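Local coordinates for PbSGBP-B lipoprotein (Prevotella bryantii B14, PDB 6D2Y), which probably binds polysaccharides at the bacterial surface as a lipoprotein of a polysaccharide utilization locus, with a magnesium ion in its glycan-binding domain, at residues E199-S204 and A212-M217; V135-N140 and T150-Y155; Y172-E177 and E193-H198; V128-P133 and D205-T210; D154-Y159 and T185-T190. One frame throughout, in Å; residues are numbered along the deposited sequence.

Contact 1: residues E199-S204 and A212-M217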
# COMPACT_ATOMS: atom_id res chain seq x y z
N GLU A 199 -1.93 16.82 3.82
CA GLU A 199 -1.57 17.40 2.54
C GLU A 199 -0.90 16.34 1.68
O GLU A 199 -0.39 15.33 2.17
CB GLU A 199 -0.66 18.62 2.71
CG GLU A 199 -1.32 19.78 3.43
CD GLU A 199 -1.28 21.06 2.62
OE1 GLU A 199 -0.39 21.90 2.87
OE2 GLU A 199 -2.15 21.23 1.73
N ASP A 200 -0.89 16.60 0.37
CA ASP A 200 -0.35 15.63 -0.57
C ASP A 200 1.16 15.53 -0.44
O ASP A 200 1.86 16.53 -0.24
CB ASP A 200 -0.73 16.02 -2.00
CG ASP A 200 -2.22 16.27 -2.16
OD1 ASP A 200 -2.67 17.41 -1.92
OD2 ASP A 200 -2.95 15.32 -2.51
N ILE A 201 1.67 14.31 -0.55
CA ILE A 201 3.10 14.02 -0.46
C ILE A 201 3.58 13.57 -1.83
O ILE A 201 3.01 12.64 -2.42
CB ILE A 201 3.39 12.95 0.60
CG1 ILE A 201 2.95 13.45 1.98
CG2 ILE A 201 4.86 12.59 0.61
CD1 ILE A 201 3.11 12.43 3.06
N VAL A 202 4.61 14.23 -2.34
CA VAL A 202 5.14 13.99 -3.67
C VAL A 202 6.61 13.62 -3.56
O VAL A 202 7.39 14.36 -2.94
CB VAL A 202 4.94 15.21 -4.59
CG1 VAL A 202 5.56 14.95 -5.96
CG2 VAL A 202 3.46 15.54 -4.72
N VAL A 203 6.99 12.49 -4.14
CA VAL A 203 8.38 12.07 -4.24
C VAL A 203 8.84 12.36 -5.66
O VAL A 203 8.29 11.84 -6.63
CB VAL A 203 8.54 10.58 -3.91
CG1 VAL A 203 9.99 10.15 -4.12
CG2 VAL A 203 8.10 10.31 -2.48
N SER A 204 9.86 13.21 -5.78
CA SER A 204 10.34 13.67 -7.08
C SER A 204 11.82 13.39 -7.22
O SER A 204 12.59 13.52 -6.26
CB SER A 204 10.08 15.17 -7.27
OG SER A 204 10.71 15.93 -6.25
N ALA A 212 2.10 10.37 -3.43
CA ALA A 212 2.00 9.25 -2.51
C ALA A 212 0.53 8.94 -2.21
O ALA A 212 -0.30 9.85 -2.14
CB ALA A 212 2.74 9.56 -1.22
N PRO A 213 0.19 7.66 -2.02
CA PRO A 213 -1.20 7.32 -1.70
C PRO A 213 -1.52 7.48 -0.22
O PRO A 213 -2.27 6.68 0.34
CB PRO A 213 -1.30 5.85 -2.13
CG PRO A 213 0.08 5.33 -1.90
CD PRO A 213 1.03 6.47 -2.21
N PHE A 214 -0.96 8.51 0.41
CA PHE A 214 -1.20 8.75 1.82
C PHE A 214 -0.83 10.18 2.15
O PHE A 214 -0.12 10.85 1.40
CB PHE A 214 -0.41 7.77 2.71
CG PHE A 214 1.01 7.56 2.26
CD1 PHE A 214 1.96 8.55 2.42
CD2 PHE A 214 1.40 6.35 1.69
CE1 PHE A 214 3.27 8.36 2.01
CE2 PHE A 214 2.70 6.15 1.29
CZ PHE A 214 3.64 7.15 1.45
N GLN A 215 -1.33 10.64 3.30
CA GLN A 215 -1.01 11.96 3.82
C GLN A 215 -0.48 11.81 5.24
O GLN A 215 -0.69 10.79 5.90
CB GLN A 215 -2.23 12.89 3.80
CG GLN A 215 -2.78 13.17 2.41
CD GLN A 215 -3.98 14.09 2.43
OE1 GLN A 215 -4.67 14.21 3.44
NE2 GLN A 215 -4.24 14.76 1.31
N TYR A 216 0.22 12.84 5.70
CA TYR A 216 0.73 12.84 7.07
C TYR A 216 -0.41 13.08 8.05
O TYR A 216 -1.19 14.02 7.86
CB TYR A 216 1.80 13.93 7.23
CG TYR A 216 2.44 13.93 8.59
CD1 TYR A 216 2.84 12.74 9.18
CD2 TYR A 216 2.63 15.11 9.29
CE1 TYR A 216 3.43 12.73 10.43
CE2 TYR A 216 3.22 15.11 10.54
CZ TYR A 216 3.61 13.92 11.10
OH TYR A 216 4.20 13.90 12.35
N MSE A 217 -0.51 12.25 9.09
CA MSE A 217 -1.65 12.28 10.02
C MSE A 217 -2.95 12.07 9.26
O MSE A 217 -3.93 12.74 9.54
CB MSE A 217 -1.75 13.60 10.78
CG MSE A 217 -0.55 14.00 11.67
SE MSE A 217 -0.18 13.04 13.34
CE MSE A 217 1.54 12.16 13.09
O HOH W 1 0.60 15.73 4.80
O HOH W 2 -0.32 12.23 -1.36
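Ile201 keeps CG1 anti to its own carbonyl carbon, beside the backbone N (chi1 -62°), and chi2 of 176° carries CD1 out as an extended tip towards residues 214-216. Ile201 CD1 stops 3.9 Å from Tyr216 N and also meets the Phe214 ring at its edge, near the ring plane, 4.1 Å from CD1 of Phe214. That ring is set by a chi1 of 43°, which places CG between the backbone N and the carbonyl carbon, the crowded position. Closer to the strand, Ile201 CB packs on Ala212 CB at 3.9 Å. Beside this apolar patch, Ala212 N gives a nearly straight 2.6 Å hydrogen bond to Ile201 O. The chain then turns a corner at Pro213, and water does much of the bridging: one molecule accepts from Ile201 N and donates to both Ala212 O and Phe214 O, while another accepts from Glu199 N and Tyr216 N. The extended Gln215 side chain runs over the backbone of Glu199, its CG only 3.2 Å from Glu199 O. Glu199 itself sends its carboxylate to Lys170. Met138 packs on both Ile201 and Phe214 from strand 134-138, tying the two sheets together. The whole is a beta hairpin, strands 200-205 and 208-215, whose second strand bends away at a corner within the immunoglobulin-like sandwich of an IPT/TIG domain.

Contact 2: residues V135-N140 and T150-Y155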
# COMPACT_ATOMS: atom_id res chain seq x y z
N VAL A 135 5.37 4.98 -5.30
CA VAL A 135 5.20 5.09 -3.86
C VAL A 135 4.07 4.16 -3.45
O VAL A 135 2.96 4.24 -3.99
CB VAL A 135 4.90 6.53 -3.43
CG1 VAL A 135 4.85 6.64 -1.92
CG2 VAL A 135 5.94 7.48 -4.01
N VAL A 136 4.35 3.27 -2.51
CA VAL A 136 3.36 2.28 -2.11
C VAL A 136 2.93 2.50 -0.66
O VAL A 136 1.73 2.70 -0.39
CB VAL A 136 3.89 0.85 -2.33
CG1 VAL A 136 2.89 -0.17 -1.79
CG2 VAL A 136 4.15 0.61 -3.80
N SER A 137 3.87 2.46 0.27
CA SER A 137 3.51 2.46 1.68
C SER A 137 4.42 3.36 2.49
O SER A 137 5.57 3.63 2.10
CB SER A 137 3.55 1.04 2.27
OG SER A 137 4.85 0.49 2.14
N MSE A 138 3.91 3.82 3.62
CA MSE A 138 4.70 4.56 4.59
C MSE A 138 4.67 3.73 5.87
O MSE A 138 3.65 3.12 6.18
CB MSE A 138 4.14 5.97 4.82
CG MSE A 138 5.16 6.98 5.28
SE MSE A 138 4.38 8.44 6.30
CE MSE A 138 4.34 9.83 4.99
N SER A 139 5.79 3.68 6.59
CA SER A 139 5.89 2.81 7.76
C SER A 139 4.83 3.15 8.79
O SER A 139 4.10 2.28 9.28
CB SER A 139 7.28 2.90 8.37
OG SER A 139 7.55 4.21 8.83
N ASN A 140 4.72 4.43 9.15
CA ASN A 140 3.69 4.90 10.07
C ASN A 140 3.22 6.25 9.54
O ASN A 140 3.91 7.26 9.70
CB ASN A 140 4.22 5.03 11.49
CG ASN A 140 3.18 5.55 12.48
OD1 ASN A 140 2.05 5.85 12.11
ND2 ASN A 140 3.58 5.65 13.74
N THR A 150 10.05 5.17 7.23
CA THR A 150 10.49 4.56 5.98
C THR A 150 9.35 4.57 4.98
O THR A 150 8.22 4.21 5.32
CB THR A 150 10.99 3.13 6.20
OG1 THR A 150 9.92 2.31 6.68
CG2 THR A 150 12.13 3.11 7.21
N ILE A 151 9.65 4.98 3.75
CA ILE A 151 8.68 4.98 2.66
C ILE A 151 9.11 3.91 1.66
O ILE A 151 10.24 3.96 1.14
CB ILE A 151 8.58 6.36 1.98
CG1 ILE A 151 7.68 7.29 2.80
CG2 ILE A 151 8.04 6.23 0.57
CD1 ILE A 151 7.82 8.74 2.43
N THR A 152 8.23 2.95 1.41
CA THR A 152 8.54 1.81 0.55
C THR A 152 7.94 2.01 -0.83
O THR A 152 6.82 2.51 -0.97
CB THR A 152 8.02 0.51 1.16
OG1 THR A 152 8.39 0.44 2.55
CG2 THR A 152 8.60 -0.69 0.43
N GLY A 153 8.70 1.62 -1.85
CA GLY A 153 8.24 1.73 -3.22
C GLY A 153 9.24 1.18 -4.21
O GLY A 153 9.75 0.07 -4.04
N ASP A 154 9.53 1.96 -5.26
CA ASP A 154 10.48 1.53 -6.27
C ASP A 154 10.97 2.75 -7.03
O ASP A 154 10.32 3.80 -7.05
CB ASP A 154 9.86 0.51 -7.24
CG ASP A 154 10.90 -0.37 -7.90
OD1 ASP A 154 12.08 0.01 -7.90
OD2 ASP A 154 10.53 -1.45 -8.41
N TYR A 155 12.14 2.60 -7.66
CA TYR A 155 12.75 3.63 -8.49
C TYR A 155 12.99 4.92 -7.71
O TYR A 155 12.75 6.03 -8.20
CB TYR A 155 11.90 3.90 -9.74
CG TYR A 155 11.71 2.66 -10.60
CD1 TYR A 155 10.47 2.04 -10.69
CD2 TYR A 155 12.78 2.11 -11.30
CE1 TYR A 155 10.30 0.91 -11.47
CE2 TYR A 155 12.61 0.98 -12.07
CZ TYR A 155 11.37 0.38 -12.16
OH TYR A 155 11.21 -0.74 -12.93
O HOH W 3 7.21 1.90 4.13
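Thr150 meets Ser139 twice: its N-H points at Ser139 OG (3.1 Å, 172° at the hydrogen), and its carbonyl O accepts from Ser139 N at 2.8 Å. The first of these relies on a Ser139 chi1 of 62°, which sets OG between the backbone N and the carbonyl carbon. Ile151 comes next, turning to the face shared with Val135 and Met138; its CG1 touches CG of Met138, a selenomethionine, at 3.5 Å, and its CG2 lies near Val135 CG1. Thr152 marks the irregularity of this hairpin, which forms one edge of a four-stranded sheet in the IPT/TIG domain: its O takes hydrogen bonds from both Val136 N (3.0 Å) and Ser137 N (3.2 Å), a classic beta bulge, while Thr152 N bonds back to Ser137 O. On the face of Ser137 and Thr152, a water donates to Thr150 O and lies 2.5 Å from Thr152 OG1, which also has Lys186 as a partner. Gly153 then pairs with Val135 across a non-hydrogen-bonded site, their CA atoms 4.6 Å apart. Asp154 ends the strand, and its OD1, in a salt bridge with Lys184, also accepts from Tyr155 N on the anti side of the carboxylate.

Contact 3: residues Y172-E177 and E193-H198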
# COMPACT_ATOMS: atom_id res chain seq x y z
N TYR A 172 6.34 23.29 1.34
CA TYR A 172 7.24 22.56 2.22
C TYR A 172 8.06 21.54 1.43
O TYR A 172 7.52 20.82 0.59
CB TYR A 172 6.47 21.84 3.33
CG TYR A 172 7.36 21.06 4.27
CD1 TYR A 172 8.05 21.70 5.29
CD2 TYR A 172 7.53 19.69 4.13
CE1 TYR A 172 8.87 21.00 6.15
CE2 TYR A 172 8.34 18.98 4.99
CZ TYR A 172 9.01 19.64 6.00
OH TYR A 172 9.83 18.93 6.86
N THR A 173 9.36 21.50 1.72
CA THR A 173 10.26 20.49 1.18
C THR A 173 11.00 19.84 2.33
O THR A 173 11.53 20.53 3.21
CB THR A 173 11.26 21.10 0.19
OG1 THR A 173 10.55 21.72 -0.89
CG2 THR A 173 12.18 20.03 -0.37
N LEU A 174 11.02 18.51 2.34
CA LEU A 174 11.69 17.77 3.40
C LEU A 174 13.18 18.08 3.38
O LEU A 174 13.83 17.89 2.34
CB LEU A 174 11.45 16.27 3.24
CG LEU A 174 12.07 15.36 4.31
CD1 LEU A 174 11.42 15.61 5.67
CD2 LEU A 174 11.94 13.90 3.91
N PRO A 175 13.76 18.58 4.47
CA PRO A 175 15.20 18.86 4.48
C PRO A 175 16.00 17.59 4.26
O PRO A 175 15.67 16.53 4.79
CB PRO A 175 15.44 19.45 5.87
CG PRO A 175 14.09 19.92 6.34
CD PRO A 175 13.11 18.96 5.74
N ARG A 176 17.07 17.71 3.46
CA ARG A 176 17.90 16.55 3.16
C ARG A 176 18.56 15.99 4.41
O ARG A 176 18.77 14.77 4.50
CB ARG A 176 18.94 16.93 2.10
CG ARG A 176 20.21 16.09 2.12
CD ARG A 176 20.03 14.76 1.41
NE ARG A 176 19.23 14.87 0.19
CZ ARG A 176 19.37 14.08 -0.87
NH1 ARG A 176 20.29 13.12 -0.87
NH2 ARG A 176 18.60 14.26 -1.94
N GLU A 177 18.87 16.84 5.39
CA GLU A 177 19.48 16.36 6.62
C GLU A 177 18.56 15.41 7.37
O GLU A 177 19.03 14.53 8.10
CB GLU A 177 19.87 17.54 7.52
CG GLU A 177 18.84 18.66 7.58
CD GLU A 177 19.03 19.70 6.49
OE1 GLU A 177 19.07 20.90 6.82
OE2 GLU A 177 19.12 19.31 5.30
N GLU A 193 9.56 18.15 13.05
CA GLU A 193 8.50 18.57 13.96
C GLU A 193 7.35 19.27 13.25
O GLU A 193 6.26 19.34 13.81
CB GLU A 193 9.07 19.49 15.04
CG GLU A 193 9.80 18.77 16.16
CD GLU A 193 9.09 18.87 17.49
OE1 GLU A 193 7.84 18.97 17.50
OE2 GLU A 193 9.77 18.85 18.54
N ASP A 194 7.57 19.77 12.04
CA ASP A 194 6.63 20.70 11.41
C ASP A 194 6.29 20.28 9.99
O ASP A 194 6.09 21.13 9.11
CB ASP A 194 7.20 22.12 11.43
CG ASP A 194 8.46 22.25 10.60
OD1 ASP A 194 9.22 21.26 10.50
OD2 ASP A 194 8.70 23.35 10.04
N MSE A 195 6.20 18.99 9.72
CA MSE A 195 5.79 18.58 8.38
C MSE A 195 4.28 18.78 8.28
O MSE A 195 3.54 18.38 9.18
CB MSE A 195 6.18 17.12 8.07
CG MSE A 195 5.41 16.54 6.88
SE MSE A 195 5.60 14.62 6.62
CE MSE A 195 7.29 14.57 5.66
N PRO A 196 3.84 19.43 7.20
CA PRO A 196 2.41 19.72 7.04
C PRO A 196 1.56 18.47 7.07
O PRO A 196 1.89 17.44 6.47
CB PRO A 196 2.35 20.42 5.68
CG PRO A 196 3.70 21.01 5.50
CD PRO A 196 4.66 20.05 6.15
N GLN A 197 0.43 18.56 7.77
CA GLN A 197 -0.49 17.45 7.93
C GLN A 197 -1.62 17.54 6.91
O GLN A 197 -1.95 18.63 6.43
CB GLN A 197 -1.06 17.45 9.35
CG GLN A 197 -0.06 17.00 10.39
CD GLN A 197 -0.50 17.34 11.79
OE1 GLN A 197 -1.68 17.27 12.12
NE2 GLN A 197 0.47 17.69 12.64
N HIS A 198 -2.19 16.38 6.58
CA HIS A 198 -3.37 16.30 5.71
C HIS A 198 -3.13 16.99 4.37
O HIS A 198 -4.00 17.67 3.83
CB HIS A 198 -4.60 16.88 6.41
CG HIS A 198 -4.67 16.57 7.87
ND1 HIS A 198 -4.39 17.51 8.85
CD2 HIS A 198 -4.99 15.43 8.53
CE1 HIS A 198 -4.54 16.96 10.04
NE2 HIS A 198 -4.90 15.70 9.87
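At one end of the IPT/TIG beta sandwich, Tyr172 of the short edge strand 172-173 rests its ring against Met195 and Pro196, in the loop that carries the chain from strand 186-190 in one sheet to strand 200-205 in the other. No hydrogen bond links the two segments; the contact is a ring lying against a proline and the backbone before it. Tyr172 CG stands anti to the backbone N (chi1 -180°), on the loop side. Over one face sits Pro196 CD, 3.7 Å from the ring centroid and 23° off the ring normal, a CH-pi contact shifted to the rim, where Pro196 CD is 3.4 Å from Tyr172 CG. Pro196 CG continues along the same side and touches Tyr172 CB at 3.6 Å. Met195 CA covers another part of that face, 4.1 Å above the plane, and the side chains of Tyr172 and Met195 cross at about a right angle. Next to the ring, Leu174 and Met195, the latter a selenomethionine, reach inward: both pack on Phe189 of strand 186-190, while Leu174 also touches Ile166 and Met195 touches Val168 on strand 165-168. The loop thus closes over side chains of both sheets, with Leu174 CD1 4.3 Å from Met195 CE. At the far end of the aromatic ring, Tyr172 OH is buried by the contact and has no hydrogen-bonding partner in the model.

Contact 4: residues V128-P133 and D205-T210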
# COMPACT_ATOMS: atom_id res chain seq x y z
N VAL A 128 18.56 8.36 -21.21
CA VAL A 128 18.03 7.02 -20.98
C VAL A 128 16.82 7.17 -20.08
O VAL A 128 16.95 7.56 -18.91
CB VAL A 128 19.08 6.09 -20.37
CG1 VAL A 128 18.43 4.79 -19.92
CG2 VAL A 128 20.19 5.82 -21.38
N THR A 129 15.64 6.87 -20.62
CA THR A 129 14.40 7.06 -19.88
C THR A 129 14.26 5.99 -18.80
O THR A 129 14.31 4.79 -19.10
CB THR A 129 13.21 7.04 -20.83
OG1 THR A 129 13.10 8.30 -21.49
CG2 THR A 129 11.92 6.75 -20.07
N ILE A 130 14.08 6.42 -17.56
CA ILE A 130 13.89 5.53 -16.42
C ILE A 130 12.51 5.81 -15.83
O ILE A 130 12.02 6.94 -15.86
CB ILE A 130 15.00 5.71 -15.37
CG1 ILE A 130 16.38 5.54 -16.01
CG2 ILE A 130 14.83 4.71 -14.22
CD1 ILE A 130 16.74 4.11 -16.32
N SER A 131 11.89 4.76 -15.30
CA SER A 131 10.57 4.89 -14.71
C SER A 131 10.57 5.90 -13.57
O SER A 131 11.54 6.01 -12.82
CB SER A 131 10.08 3.53 -14.20
OG SER A 131 8.78 3.62 -13.65
N ALA A 132 9.47 6.65 -13.46
CA ALA A 132 9.28 7.57 -12.36
C ALA A 132 9.16 6.80 -11.04
O ALA A 132 8.91 5.60 -11.04
CB ALA A 132 8.04 8.42 -12.60
N PRO A 133 9.36 7.47 -9.90
CA PRO A 133 9.25 6.76 -8.62
C PRO A 133 7.84 6.22 -8.40
O PRO A 133 6.85 6.84 -8.79
CB PRO A 133 9.60 7.84 -7.59
CG PRO A 133 10.37 8.86 -8.34
CD PRO A 133 9.79 8.87 -9.72
N ASP A 205 12.23 13.01 -8.43
CA ASP A 205 13.64 12.85 -8.76
C ASP A 205 13.83 13.27 -10.22
O ASP A 205 12.99 13.97 -10.79
CB ASP A 205 14.11 11.41 -8.47
CG ASP A 205 13.39 10.36 -9.30
OD1 ASP A 205 12.56 10.72 -10.15
OD2 ASP A 205 13.67 9.16 -9.09
N LYS A 206 14.93 12.82 -10.83
CA LYS A 206 15.25 13.23 -12.19
C LYS A 206 14.20 12.75 -13.19
O LYS A 206 13.97 13.41 -14.21
CB LYS A 206 16.63 12.70 -12.59
CG LYS A 206 17.20 13.33 -13.85
CD LYS A 206 18.42 12.57 -14.34
CE LYS A 206 19.00 13.21 -15.59
NZ LYS A 206 18.50 12.54 -16.82
N TYR A 207 13.54 11.63 -12.90
CA TYR A 207 12.69 10.96 -13.88
C TYR A 207 11.21 11.26 -13.69
O TYR A 207 10.39 10.70 -14.43
CB TYR A 207 12.94 9.45 -13.83
CG TYR A 207 14.41 9.10 -13.97
CD1 TYR A 207 15.10 9.38 -15.15
CD2 TYR A 207 15.11 8.51 -12.93
CE1 TYR A 207 16.43 9.07 -15.28
CE2 TYR A 207 16.45 8.19 -13.06
CZ TYR A 207 17.11 8.48 -14.24
OH TYR A 207 18.44 8.17 -14.38
N GLY A 208 10.84 12.12 -12.75
CA GLY A 208 9.45 12.52 -12.62
C GLY A 208 8.94 12.67 -11.20
O GLY A 208 9.67 12.42 -10.23
N SER A 209 7.68 13.09 -11.07
CA SER A 209 7.02 13.28 -9.79
C SER A 209 5.81 12.36 -9.71
O SER A 209 5.09 12.18 -10.69
CB SER A 209 6.57 14.73 -9.60
OG SER A 209 7.64 15.56 -9.18
N THR A 210 5.60 11.77 -8.53
CA THR A 210 4.46 10.88 -8.31
C THR A 210 3.90 11.12 -6.92
O THR A 210 4.65 11.18 -5.94
CB THR A 210 4.87 9.41 -8.48
OG1 THR A 210 6.13 9.18 -7.86
CG2 THR A 210 4.96 9.05 -9.97
O HOH W 4 19.04 7.83 -17.13
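Ala132 passes Gly208 with their CA atoms 5.0 Å apart, where segment 128-133 runs over a type I beta turn from Asp205 to Gly208. At phi 141° and psi 178°, Gly208 has a positive phi that suits glycine, and its CA lies 4.3 Å from Ala132 CB. Tyr207 carries the largest share of the contact. Ile130 CB stands directly over its ring, 3.4 Å from the centroid and 1° off the normal, a CH-pi contact, and Ile130 CG1 lies 3.5 Å from Tyr207 CZ; Lys206 CB sits over the opposite face. The Tyr207 hydroxyl shares a water with Val128 O and also has a hydrogen bond with Tyr159 OH. Further along, Pro133 and Asp205 meet tip to tip, Pro133 CG lying 3.4 Å from Asp205 OD1. That same oxygen accepts from Tyr207 N at 3.1 Å, an Asx turn, with Tyr207 N above the carboxylate plane. Thr210 OG1 finishes the row with a 2.6 Å hydrogen bond to Pro133 O, the donor standing above the carbonyl plane. The linker leaves strand 121-129 of the N-terminal sheet and enters strand 134-138 of the IPT/TIG sandwich, so the turn between strands 200-205 and 208-215 packs right at this junction; a salt bridge from Lys206 to Asp110 reaches back to the N-terminal side, and Leu157 packs on both Ile130 and Tyr207.

Contact 5: residues D154-Y159 and T185-T190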
# COMPACT_ATOMS: atom_id res chain seq x y z
N ASP A 154 9.53 1.96 -5.26
CA ASP A 154 10.48 1.53 -6.27
C ASP A 154 10.97 2.75 -7.03
O ASP A 154 10.32 3.80 -7.05
CB ASP A 154 9.86 0.51 -7.24
CG ASP A 154 10.90 -0.37 -7.90
OD1 ASP A 154 12.08 0.01 -7.90
OD2 ASP A 154 10.53 -1.45 -8.41
N TYR A 155 12.14 2.60 -7.66
CA TYR A 155 12.75 3.63 -8.49
C TYR A 155 12.99 4.92 -7.71
O TYR A 155 12.75 6.03 -8.20
CB TYR A 155 11.90 3.90 -9.74
CG TYR A 155 11.71 2.66 -10.60
CD1 TYR A 155 10.47 2.04 -10.69
CD2 TYR A 155 12.78 2.11 -11.30
CE1 TYR A 155 10.30 0.91 -11.47
CE2 TYR A 155 12.61 0.98 -12.07
CZ TYR A 155 11.37 0.38 -12.16
OH TYR A 155 11.21 -0.74 -12.93
N PHE A 156 13.47 4.78 -6.47
CA PHE A 156 13.95 5.91 -5.68
C PHE A 156 15.43 6.06 -5.98
O PHE A 156 16.29 5.47 -5.32
CB PHE A 156 13.70 5.68 -4.19
CG PHE A 156 12.25 5.55 -3.83
CD1 PHE A 156 11.28 6.29 -4.49
CD2 PHE A 156 11.86 4.69 -2.81
CE1 PHE A 156 9.95 6.16 -4.15
CE2 PHE A 156 10.53 4.57 -2.47
CZ PHE A 156 9.57 5.30 -3.14
N LEU A 157 15.75 6.86 -7.00
CA LEU A 157 17.11 7.02 -7.47
C LEU A 157 17.56 8.46 -7.22
O LEU A 157 16.93 9.41 -7.70
CB LEU A 157 17.23 6.66 -8.95
CG LEU A 157 16.40 5.43 -9.34
CD1 LEU A 157 16.22 5.34 -10.84
CD2 LEU A 157 17.03 4.16 -8.78
N ASP A 158 18.65 8.61 -6.47
CA ASP A 158 19.18 9.90 -6.05
C ASP A 158 20.54 10.12 -6.70
O ASP A 158 21.41 9.25 -6.64
CB ASP A 158 19.30 9.95 -4.52
CG ASP A 158 19.82 11.28 -4.01
OD1 ASP A 158 19.17 12.31 -4.28
OD2 ASP A 158 20.87 11.28 -3.33
N TYR A 159 20.71 11.29 -7.32
CA TYR A 159 21.95 11.64 -8.01
C TYR A 159 22.47 12.97 -7.50
O TYR A 159 21.72 13.80 -6.97
CB TYR A 159 21.75 11.72 -9.53
CG TYR A 159 21.31 10.43 -10.18
CD1 TYR A 159 20.00 10.26 -10.63
CD2 TYR A 159 22.20 9.38 -10.38
CE1 TYR A 159 19.60 9.09 -11.23
CE2 TYR A 159 21.81 8.20 -10.98
CZ TYR A 159 20.50 8.06 -11.41
OH TYR A 159 20.09 6.90 -12.01
N THR A 185 14.31 0.94 -3.30
CA THR A 185 12.96 0.59 -2.86
C THR A 185 12.52 1.28 -1.58
O THR A 185 11.32 1.30 -1.30
CB THR A 185 12.84 -0.93 -2.65
OG1 THR A 185 13.96 -1.40 -1.90
CG2 THR A 185 12.78 -1.65 -3.99
N LYS A 186 13.44 1.85 -0.80
CA LYS A 186 13.09 2.41 0.49
C LYS A 186 13.81 3.73 0.72
O LYS A 186 15.00 3.86 0.43
CB LYS A 186 13.43 1.43 1.64
CG LYS A 186 12.77 0.06 1.51
CD LYS A 186 12.56 -0.60 2.86
CE LYS A 186 11.69 -1.85 2.74
NZ LYS A 186 10.31 -1.64 3.26
N ILE A 187 13.06 4.70 1.23
CA ILE A 187 13.60 5.98 1.68
C ILE A 187 13.40 6.06 3.19
O ILE A 187 12.29 5.81 3.68
CB ILE A 187 12.91 7.17 0.98
CG1 ILE A 187 13.11 7.10 -0.53
CG2 ILE A 187 13.42 8.49 1.54
CD1 ILE A 187 12.23 8.07 -1.29
N THR A 188 14.45 6.41 3.92
CA THR A 188 14.41 6.48 5.37
C THR A 188 14.74 7.89 5.82
O THR A 188 15.74 8.47 5.39
CB THR A 188 15.39 5.48 6.00
OG1 THR A 188 15.15 4.18 5.46
CG2 THR A 188 15.21 5.44 7.51
N PHE A 189 13.89 8.45 6.69
CA PHE A 189 14.12 9.80 7.19
C PHE A 189 13.59 9.91 8.62
O PHE A 189 12.78 9.10 9.07
CB PHE A 189 13.46 10.86 6.29
CG PHE A 189 11.95 10.85 6.33
CD1 PHE A 189 11.23 9.95 5.54
CD2 PHE A 189 11.25 11.73 7.13
CE1 PHE A 189 9.84 9.95 5.57
CE2 PHE A 189 9.86 11.73 7.16
CZ PHE A 189 9.16 10.84 6.38
N THR A 190 14.08 10.93 9.32
CA THR A 190 13.63 11.25 10.67
C THR A 190 12.59 12.35 10.59
O THR A 190 12.88 13.45 10.09
CB THR A 190 14.80 11.66 11.56
OG1 THR A 190 15.77 10.61 11.61
CG2 THR A 190 14.32 11.95 12.97
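Phe156 and Ile187 meet at about a right angle, the isoleucine tip lying on the aromatic ring. Ile187 CD1 is 3.7 Å from the ring centroid and 15° off the normal, a CH-pi contact, and Ile187 CG1 comes to 3.5 Å from Phe156 CD2. The opposite face has a polar neighbour: Asp154 O sits 3.6 Å above the ring plane, offset toward the rim. At the edge, in the plane, Lys186 N lies 3.8 Å from Phe156 CD2. Thr185 O comes within 3.6 Å of Phe156 CE2. The ring is thus sandwiched between a carbonyl and a methyl group. Phe156 reaches this place with CG anti to its carbonyl carbon, beside the backbone N (chi1 -62°). The segment 154-159 belongs to the crossover from strand 148-154 in one sheet of the immunoglobulin-like sandwich to strand 165-168 in the other, so Phe156 dips into the interior just where the chain leaves the first sheet. Asp154, salt-bridged to Lys184, brushes Thr185 CG2 with OD1 at 4.3 Å. Val203, from the facing sheet, packs against both Phe156 and Ile187. What positions the pair is mostly backbone: the Thr185-Gly153 and Ile187-Ile151 hydrogen bonds hold the neighbouring strands 186-190 and 148-154 together, while Phe156 to Lys184 ties the start of the crossover to the residues just before strand 186-190. Further down the crossover, Asp158 forms a salt bridge with Arg176, and Tyr159 OH bonds to Pro105 O.

All five contacts belong to the IPT/TIG part of the chain or its entrance. Contact 4 opens first and encloses contacts 2, 5 and 3 along the chain; contact 5 begins where contact 2 ends, contact 3 alternates with contact 5, and contact 1 alternates with contact 4. Contacts 2 and 5 (centres 9 Å apart) share the sheet containing strands 148-154 and 186-190; contacts 1, 3 and 4 reach the facing sheet with strands 200-205 and 208-215. Contacts 1 and 2, centres 10 Å apart, touch through Met138 between the sheets. Contacts 3 and 4 lie farthest apart, about 22 Å between centres. Contact 4 faces the N-terminal sheet, and contact 1 leads towards the magnesium-bearing domain.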